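Local coordinates for penicillin binding protein 2X (Streptococcus thermophilus, PDB 5U47) that probably forms peptide cross-links between glycan strands of peptidoglycan during septal wall synthesis and is a target of beta-lactam antibiotics, at residues 78-83 against 88-93. The protein carries 1 engineered substitution. Numbering follows the deposited sequence. Where two conformers were deposited one is given.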
loop_
_atom_site.group_PDB
_atom_site.type_symbol
_atom_site.label_atom_id
_atom_site.label_comp_id
_atom_site.label_asym_id
_atom_site.label_seq_id
_atom_site.Cartn_x
_atom_site.Cartn_y
_atom_site.Cartn_z
ATOM N N VAL A 78 -41.582 2.830 -32.033
ATOM C CA VAL A 78 -40.274 2.863 -31.385
ATOM C C VAL A 78 -40.042 4.258 -30.789
ATOM O O VAL A 78 -39.534 4.375 -29.669
ATOM C CB VAL A 78 -39.126 2.490 -32.364
ATOM C CG1 VAL A 78 -37.757 2.713 -31.721
ATOM C CG2 VAL A 78 -39.255 1.044 -32.825
ATOM N N ALA A 79 -40.441 5.307 -31.515
ATOM C CA ALA A 79 -40.262 6.676 -31.003
ATOM C C ALA A 79 -41.119 6.918 -29.748
ATOM O O ALA A 79 -40.660 7.553 -28.776
ATOM C CB ALA A 79 -40.575 7.700 -32.076
ATOM N N ASP A 80 -42.355 6.406 -29.770
ATOM C CA ASP A 80 -43.262 6.528 -28.616
ATOM C C ASP A 80 -42.617 5.873 -27.407
ATOM O O ASP A 80 -42.594 6.443 -26.311
ATOM C CB ASP A 80 -44.620 5.876 -28.896
ATOM C CG ASP A 80 -45.417 6.598 -29.986
ATOM O OD1 ASP A 80 -45.100 7.770 -30.306
ATOM O OD2 ASP A 80 -46.372 5.987 -30.511
ATOM N N ILE A 81 -42.066 4.683 -27.631
ATOM C CA ILE A 81 -41.390 3.939 -26.574
ATOM C C ILE A 81 -40.143 4.682 -26.052
ATOM O O ILE A 81 -39.971 4.810 -24.836
ATOM C CB ILE A 81 -41.043 2.502 -27.034
ATOM C CG1 ILE A 81 -42.347 1.699 -27.239
ATOM C CG2 ILE A 81 -40.149 1.814 -26.002
ATOM C CD1 ILE A 81 -42.176 0.371 -27.954
ATOM N N LEU A 82 -39.303 5.183 -26.959
ATOM C CA LEU A 82 -38.087 5.890 -26.552
ATOM C C LEU A 82 -38.385 7.204 -25.818
ATOM O O LEU A 82 -37.637 7.595 -24.904
ATOM C CB LEU A 82 -37.128 6.100 -27.731
ATOM C CG LEU A 82 -36.555 4.830 -28.402
ATOM C CD1 LEU A 82 -35.244 5.161 -29.106
ATOM C CD2 LEU A 82 -36.299 3.698 -27.415
ATOM N N LYS A 83 -39.467 7.874 -26.209
ATOM C CA LYS A 83 -39.880 9.113 -25.559
ATOM C C LYS A 83 -40.322 8.818 -24.129
ATOM O O LYS A 83 -39.787 9.389 -23.178
ATOM C CB LYS A 83 -41.021 9.781 -26.336
ATOM C CG LYS A 83 -41.518 11.088 -25.720
ATOM C CD LYS A 83 -40.429 12.152 -25.671
ATOM C CE LYS A 83 -40.932 13.441 -25.028
ATOM N NZ LYS A 83 -39.867 14.478 -24.966
ATOM N N ILE A 88 -36.408 10.743 -25.071
ATOM C CA ILE A 88 -35.831 11.100 -26.363
ATOM C C ILE A 88 -36.946 11.632 -27.257
ATOM O O ILE A 88 -37.974 10.966 -27.432
ATOM C CB ILE A 88 -35.162 9.883 -27.038
ATOM C CG1 ILE A 88 -34.017 9.344 -26.160
ATOM C CG2 ILE A 88 -34.630 10.257 -28.422
ATOM C CD1 ILE A 88 -33.331 8.105 -26.707
ATOM N N LYS A 89 -36.732 12.817 -27.836
ATOM C CA LYS A 89 -37.725 13.440 -28.732
ATOM C C LYS A 89 -37.990 12.552 -29.943
ATOM O O LYS A 89 -37.048 12.074 -30.585
ATOM C CB LYS A 89 -37.269 14.826 -29.208
ATOM C CG LYS A 89 -37.275 15.902 -28.135
ATOM C CD LYS A 89 -37.011 17.274 -28.752
ATOM C CE LYS A 89 -37.203 18.404 -27.749
ATOM N NZ LYS A 89 -36.277 18.324 -26.585
ATOM N N LYS A 90 -39.274 12.353 -30.246
ATOM C CA LYS A 90 -39.711 11.486 -31.358
ATOM C C LYS A 90 -39.018 11.799 -32.676
ATOM O O LYS A 90 -38.634 10.885 -33.408
ATOM C CB LYS A 90 -41.237 11.553 -31.535
ATOM C CG LYS A 90 -42.005 11.044 -30.327
ATOM C CD LYS A 90 -43.505 11.081 -30.530
ATOM C CE LYS A 90 -44.220 10.749 -29.229
ATOM N NZ LYS A 90 -45.698 10.873 -29.352
ATOM N N SER A 91 -38.852 13.086 -32.961
ATOM C CA SER A 91 -38.190 13.531 -34.188
ATOM C C SER A 91 -36.721 13.095 -34.274
ATOM O O SER A 91 -36.215 12.870 -35.357
ATOM C CB SER A 91 -38.312 15.059 -34.349
ATOM O OG SER A 91 -37.853 15.747 -33.194
ATOM N N TYR A 92 -36.045 12.969 -33.140
ATOM C CA TYR A 92 -34.642 12.524 -33.150
ATOM C C TYR A 92 -34.559 11.018 -33.425
ATOM O O TYR A 92 -33.751 10.577 -34.248
ATOM C CB TYR A 92 -33.939 12.875 -31.845
ATOM C CG TYR A 92 -32.519 12.349 -31.786
ATOM C CD1 TYR A 92 -31.471 13.016 -32.437
ATOM C CD2 TYR A 92 -32.221 11.177 -31.088
ATOM C CE1 TYR A 92 -30.171 12.531 -32.390
ATOM C CE2 TYR A 92 -30.925 10.685 -31.036
ATOM C CZ TYR A 92 -29.905 11.362 -31.687
ATOM O OH TYR A 92 -28.626 10.863 -31.620
ATOM N N THR A 93 -35.386 10.244 -32.715
ATOM C CA THR A 93 -35.477 8.785 -32.898
ATOM C C THR A 93 -35.798 8.488 -34.362
ATOM O O THR A 93 -35.116 7.684 -34.995
ATOM C CB THR A 93 -36.581 8.164 -31.996
ATOM O OG1 THR A 93 -36.242 8.347 -30.615
ATOM C CG2 THR A 93 -36.772 6.661 -32.268
HETATM O O HOH W 1 -38.542 9.009 -29.457
#
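Thr93 lies against Ala79 and Leu82 where helix 72-86 meets the first turn of helix 90-97. Its chi1 of -64° sets OG1 beside the backbone N and turns CG2 anti to it; CG2 reaches to 3.7 Å from Ala79 CA and also touches Leu82 CD1, while Val78 CG1 approaches the same methyl more loosely. Ala79 CB, directed at the second helix, packs 3.9 Å from Lys90 CB, its small side chain letting the two backbones come near. Leu82 CD1 and Ile88 CD1 make a loose apolar contact, 4.3 Å apart.

The polar links are a backbone bond and a water. Ile88 N donates a nearly straight but weak bond (174°) to Leu82 O, at 3.4 Å. One water is held by three partners: it donates to Ala79 O and to Ile88 O and accepts from Thr93 OG1 at 2.7 Å, bridging the helix backbone, the turn and the second helix.

Charged chains line the outer side. Lys90, extended beyond CG, passes alongside Ala79 and brings NZ to Asp80 OD1 at 3.3 Å, a salt bridge whose hydrogen bond is weak. Lys83 CA makes a bent CA-H...O contact with Ile88 O.

Behind the pair, Ile81 and Leu82 pack on Phe126 of helix 116-128, and Thr93 touches Phe107. The centre of the contact lies about 50 Å from the centre of the chain. Lys89 is the N-cap of helix 90-97, its O taking Tyr92 N and Thr93 N. The arrangement is that of two consecutive helices joined by a short loop and packed against each other, within the dimerisation-domain family region.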